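Local coordinates for CIR protein (Plasmodium chabaudi chabaudi, PDB 6ZYV) that is of unknown function but belongs to the variant Plasmodium-interspersed repeat (PIR) family, whose ectodomain is probably displayed by parasite-infected red blood cells, at residues D6-I15 and F161-D172. The protein carries 5 engineered substitutions. Residues are numbered along the deposited sequence; the frame is centred on the assembly and turned at random.
Sequences DNLKYVCKDI and FKSLCNMYNELD
C12 and C165 are joined covalently, SG to SG at 2.0 Å with a disulfide torsion of -69°, and here the CA atoms approach to 5.3 Å. Packing is tight beside this bond. L8 lays its CB over one face of the Y168 ring, 3.6 Å from the centroid and 17° off the normal, a CH-pi contact, while its CD1 meets L164 CD2 at 3.7 Å. The F161 ring, reached with CG anti to the backbone N, takes C165 SG against one face and receives L8 CD2 and I15 CD1 at its edge. The Y168 hydroxyl hydrogen-bonds to G218 O, N221 ND2 and a water that also accepts from L8 N, so this inward polar end is satisfied; the same ND2 hydrogen-bonds to D6 OD1. The other flank is looser and more solvent-exposed: K13, bent at chi2 and chi3, brings NZ to the syn lone pair of D172 OD2 at 3.2 Å, a salt bridge, whereas K9 NZ stays 5.0 Å from D172 OD1. The axes of 8-15 and 161-172 cross at -108°, and the arrangement is an interhelical disulfide at the crossing of two helices, tying the N-terminal helix 8-20 to helix 154-174 in the all-helical PIR ectodomain.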
loop_
_atom_site.group_PDB
_atom_site.type_symbol
_atom_site.label_atom_id
_atom_site.label_comp_id
_atom_site.label_asym_id
_atom_site.label_seq_id
_atom_site.Cartn_x
_atom_site.Cartn_y
_atom_site.Cartn_z
ATOM N N ASP A 6 -13.178 -6.092 -3.825
ATOM C CA ASP A 6 -12.560 -6.850 -2.731
ATOM C C ASP A 6 -11.027 -6.962 -2.874
ATOM O O ASP A 6 -10.422 -7.824 -2.244
ATOM C CB ASP A 6 -13.208 -8.246 -2.638
ATOM C CG ASP A 6 -13.002 -9.000 -1.328
ATOM O OD1 ASP A 6 -12.780 -8.336 -0.285
ATOM O OD2 ASP A 6 -13.069 -10.264 -1.348
ATOM N N ASN A 7 -10.403 -6.075 -3.678
ATOM C CA ASN A 7 -8.971 -6.046 -3.961
ATOM C C ASN A 7 -8.105 -5.968 -2.721
ATOM O O ASN A 7 -6.988 -6.492 -2.748
ATOM C CB ASN A 7 -8.622 -4.905 -4.934
ATOM C CG ASN A 7 -8.809 -3.504 -4.381
ATOM O OD1 ASN A 7 -8.026 -3.013 -3.553
ATOM N ND2 ASN A 7 -9.864 -2.832 -4.799
ATOM N N LEU A 8 -8.600 -5.319 -1.639
ATOM C CA LEU A 8 -7.811 -5.195 -0.408
ATOM C C LEU A 8 -7.500 -6.509 0.244
ATOM O O LEU A 8 -6.477 -6.624 0.903
ATOM C CB LEU A 8 -8.399 -4.224 0.623
ATOM C CG LEU A 8 -8.222 -2.745 0.371
ATOM C CD1 LEU A 8 -8.576 -1.960 1.579
ATOM C CD2 LEU A 8 -6.794 -2.391 0.041
ATOM N N LYS A 9 -8.314 -7.536 0.004
ATOM C CA LYS A 9 -8.071 -8.892 0.481
ATOM C C LYS A 9 -6.652 -9.356 0.060
ATOM O O LYS A 9 -5.892 -9.838 0.893
ATOM C CB LYS A 9 -9.145 -9.827 -0.111
ATOM C CG LYS A 9 -8.980 -11.292 0.231
ATOM C CD LYS A 9 -10.089 -12.115 -0.421
ATOM C CE LYS A 9 -10.022 -13.587 -0.058
ATOM N NZ LYS A 9 -10.991 -14.398 -0.852
ATOM N N TYR A 10 -6.264 -9.033 -1.180
ATOM C CA TYR A 10 -4.971 -9.403 -1.739
ATOM C C TYR A 10 -3.911 -8.350 -1.484
ATOM O O TYR A 10 -2.798 -8.714 -1.148
ATOM C CB TYR A 10 -5.084 -9.705 -3.244
ATOM C CG TYR A 10 -6.072 -10.800 -3.519
ATOM C CD1 TYR A 10 -5.849 -12.087 -3.060
ATOM C CD2 TYR A 10 -7.290 -10.526 -4.142
ATOM C CE1 TYR A 10 -6.772 -13.100 -3.289
ATOM C CE2 TYR A 10 -8.244 -11.515 -4.327
ATOM C CZ TYR A 10 -7.975 -12.807 -3.919
ATOM O OH TYR A 10 -8.926 -13.782 -4.138
ATOM N N VAL A 11 -4.241 -7.056 -1.614
ATOM C CA VAL A 11 -3.298 -5.959 -1.368
ATOM C C VAL A 11 -2.730 -6.029 0.044
ATOM O O VAL A 11 -1.509 -5.962 0.214
ATOM C CB VAL A 11 -3.979 -4.607 -1.662
ATOM C CG1 VAL A 11 -3.137 -3.422 -1.192
ATOM C CG2 VAL A 11 -4.316 -4.483 -3.139
ATOM N N CYS A 12 -3.606 -6.242 1.051
ATOM C CA CYS A 12 -3.219 -6.345 2.468
ATOM C C CYS A 12 -2.320 -7.551 2.722
ATOM O O CYS A 12 -1.358 -7.480 3.491
ATOM C CB CYS A 12 -4.453 -6.357 3.371
ATOM S SG CYS A 12 -5.380 -4.799 3.377
ATOM N N LYS A 13 -2.608 -8.651 2.043
ATOM C CA LYS A 13 -1.838 -9.882 2.137
ATOM C C LYS A 13 -0.455 -9.681 1.524
ATOM O O LYS A 13 0.540 -10.050 2.130
ATOM C CB LYS A 13 -2.612 -10.978 1.370
ATOM C CG LYS A 13 -2.432 -12.401 1.842
ATOM C CD LYS A 13 -3.767 -13.138 1.684
ATOM C CE LYS A 13 -3.664 -14.562 1.214
ATOM N NZ LYS A 13 -5.026 -15.161 1.068
ATOM N N ASP A 14 -0.384 -9.076 0.329
ATOM C CA ASP A 14 0.882 -8.865 -0.368
ATOM C C ASP A 14 1.789 -7.906 0.366
ATOM O O ASP A 14 2.981 -8.177 0.480
ATOM C CB ASP A 14 0.654 -8.400 -1.817
ATOM C CG ASP A 14 -0.107 -9.395 -2.669
ATOM O OD1 ASP A 14 -0.095 -10.595 -2.328
ATOM O OD2 ASP A 14 -0.756 -8.961 -3.655
ATOM N N ILE A 15 1.226 -6.820 0.921
ATOM C CA ILE A 15 2.033 -5.860 1.671
ATOM C C ILE A 15 2.642 -6.534 2.902
ATOM O O ILE A 15 3.852 -6.413 3.128
ATOM C CB ILE A 15 1.241 -4.561 2.022
ATOM C CG1 ILE A 15 0.968 -3.731 0.759
ATOM C CG2 ILE A 15 1.983 -3.741 3.058
ATOM C CD1 ILE A 15 0.090 -2.519 0.947
ATOM N N PHE A 161 -4.701 2.675 7.571
ATOM C CA PHE A 161 -4.762 1.691 6.499
ATOM C C PHE A 161 -4.384 0.291 7.017
ATOM O O PHE A 161 -4.989 -0.712 6.635
ATOM C CB PHE A 161 -3.820 2.122 5.357
ATOM C CG PHE A 161 -3.683 1.107 4.257
ATOM C CD1 PHE A 161 -4.761 0.773 3.467
ATOM C CD2 PHE A 161 -2.482 0.469 4.031
ATOM C CE1 PHE A 161 -4.637 -0.158 2.453
ATOM C CE2 PHE A 161 -2.361 -0.461 3.006
ATOM C CZ PHE A 161 -3.441 -0.771 2.229
ATOM N N LYS A 162 -3.374 0.239 7.892
ATOM C CA LYS A 162 -2.906 -0.989 8.523
ATOM C C LYS A 162 -4.013 -1.599 9.390
ATOM O O LYS A 162 -4.212 -2.805 9.344
ATOM C CB LYS A 162 -1.666 -0.702 9.383
ATOM C CG LYS A 162 -0.350 -1.068 8.711
ATOM C CD LYS A 162 0.745 -1.471 9.721
ATOM C CE LYS A 162 1.133 -0.362 10.684
ATOM N NZ LYS A 162 2.400 -0.676 11.420
ATOM N N SER A 163 -4.747 -0.769 10.150
ATOM C CA SER A 163 -5.876 -1.212 10.973
ATOM C C SER A 163 -6.990 -1.785 10.100
ATOM O O SER A 163 -7.627 -2.768 10.485
ATOM C CB SER A 163 -6.424 -0.065 11.805
ATOM O OG SER A 163 -5.508 0.255 12.835
ATOM N N LEU A 164 -7.212 -1.189 8.917
ATOM C CA LEU A 164 -8.192 -1.698 7.973
ATOM C C LEU A 164 -7.718 -3.066 7.448
ATOM O O LEU A 164 -8.518 -4.002 7.385
ATOM C CB LEU A 164 -8.359 -0.702 6.819
ATOM C CG LEU A 164 -9.306 -1.109 5.704
ATOM C CD1 LEU A 164 -10.731 -1.371 6.268
ATOM C CD2 LEU A 164 -9.350 -0.006 4.641
ATOM N N CYS A 165 -6.415 -3.197 7.123
ATOM C CA CYS A 165 -5.813 -4.451 6.657
ATOM C C CYS A 165 -5.915 -5.562 7.701
ATOM O O CYS A 165 -6.104 -6.713 7.333
ATOM C CB CYS A 165 -4.374 -4.239 6.184
ATOM S SG CYS A 165 -4.244 -3.557 4.512
ATOM N N ASN A 166 -5.854 -5.227 8.996
ATOM C CA ASN A 166 -6.001 -6.227 10.056
ATOM C C ASN A 166 -7.406 -6.832 10.034
ATOM O O ASN A 166 -7.546 -8.041 10.223
ATOM C CB ASN A 166 -5.674 -5.647 11.432
ATOM C CG ASN A 166 -4.212 -5.287 11.584
ATOM O OD1 ASN A 166 -3.321 -5.906 10.983
ATOM N ND2 ASN A 166 -3.923 -4.272 12.399
ATOM N N MET A 167 -8.442 -6.011 9.743
ATOM C CA MET A 167 -9.805 -6.529 9.647
ATOM C C MET A 167 -9.944 -7.447 8.420
ATOM O O MET A 167 -10.581 -8.490 8.509
ATOM C CB MET A 167 -10.831 -5.387 9.625
ATOM C CG MET A 167 -10.855 -4.590 10.910
ATOM S SD MET A 167 -12.240 -3.430 10.920
ATOM C CE MET A 167 -11.669 -2.286 9.700
ATOM N N TYR A 168 -9.306 -7.086 7.292
ATOM C CA TYR A 168 -9.303 -7.939 6.093
ATOM C C TYR A 168 -8.650 -9.300 6.370
ATOM O O TYR A 168 -9.122 -10.322 5.870
ATOM C CB TYR A 168 -8.601 -7.253 4.911
ATOM C CG TYR A 168 -9.521 -6.400 4.066
ATOM C CD1 TYR A 168 -9.735 -5.061 4.370
ATOM C CD2 TYR A 168 -10.191 -6.934 2.975
ATOM C CE1 TYR A 168 -10.560 -4.263 3.589
ATOM C CE2 TYR A 168 -11.042 -6.154 2.199
ATOM C CZ TYR A 168 -11.223 -4.814 2.509
ATOM O OH TYR A 168 -12.052 -4.009 1.762
ATOM N N ASN A 169 -7.569 -9.310 7.162
ATOM C CA ASN A 169 -6.858 -10.537 7.544
ATOM C C ASN A 169 -7.752 -11.382 8.441
ATOM O O ASN A 169 -7.770 -12.597 8.300
ATOM C CB ASN A 169 -5.541 -10.211 8.276
ATOM C CG ASN A 169 -4.780 -11.434 8.772
ATOM O OD1 ASN A 169 -4.443 -11.551 9.969
ATOM N ND2 ASN A 169 -4.512 -12.391 7.870
ATOM N N GLU A 170 -8.487 -10.752 9.364
ATOM C CA GLU A 170 -9.408 -11.462 10.235
ATOM C C GLU A 170 -10.526 -12.108 9.429
ATOM O O GLU A 170 -10.842 -13.275 9.638
ATOM C CB GLU A 170 -9.980 -10.522 11.303
ATOM C CG GLU A 170 -9.014 -10.200 12.420
ATOM C CD GLU A 170 -8.458 -11.445 13.079
ATOM O OE1 GLU A 170 -9.268 -12.247 13.603
ATOM O OE2 GLU A 170 -7.222 -11.641 13.022
ATOM N N LEU A 171 -11.089 -11.371 8.480
ATOM C CA LEU A 171 -12.134 -11.890 7.608
ATOM C C LEU A 171 -11.608 -13.067 6.768
ATOM O O LEU A 171 -12.328 -14.024 6.528
ATOM C CB LEU A 171 -12.602 -10.756 6.693
ATOM C CG LEU A 171 -13.604 -11.115 5.634
ATOM C CD1 LEU A 171 -14.969 -11.308 6.243
ATOM C CD2 LEU A 171 -13.636 -10.064 4.560
ATOM N N ASP A 172 -10.349 -12.991 6.343
ATOM C CA ASP A 172 -9.683 -13.998 5.534
ATOM C C ASP A 172 -9.513 -15.314 6.289
ATOM O O ASP A 172 -9.587 -16.376 5.673
ATOM C CB ASP A 172 -8.316 -13.467 5.075
ATOM C CG ASP A 172 -7.671 -14.245 3.945
ATOM O OD1 ASP A 172 -8.371 -15.081 3.322
ATOM O OD2 ASP A 172 -6.464 -14.012 3.673
HETATM O O HOH W 1 -11.300 -3.788 -1.062
#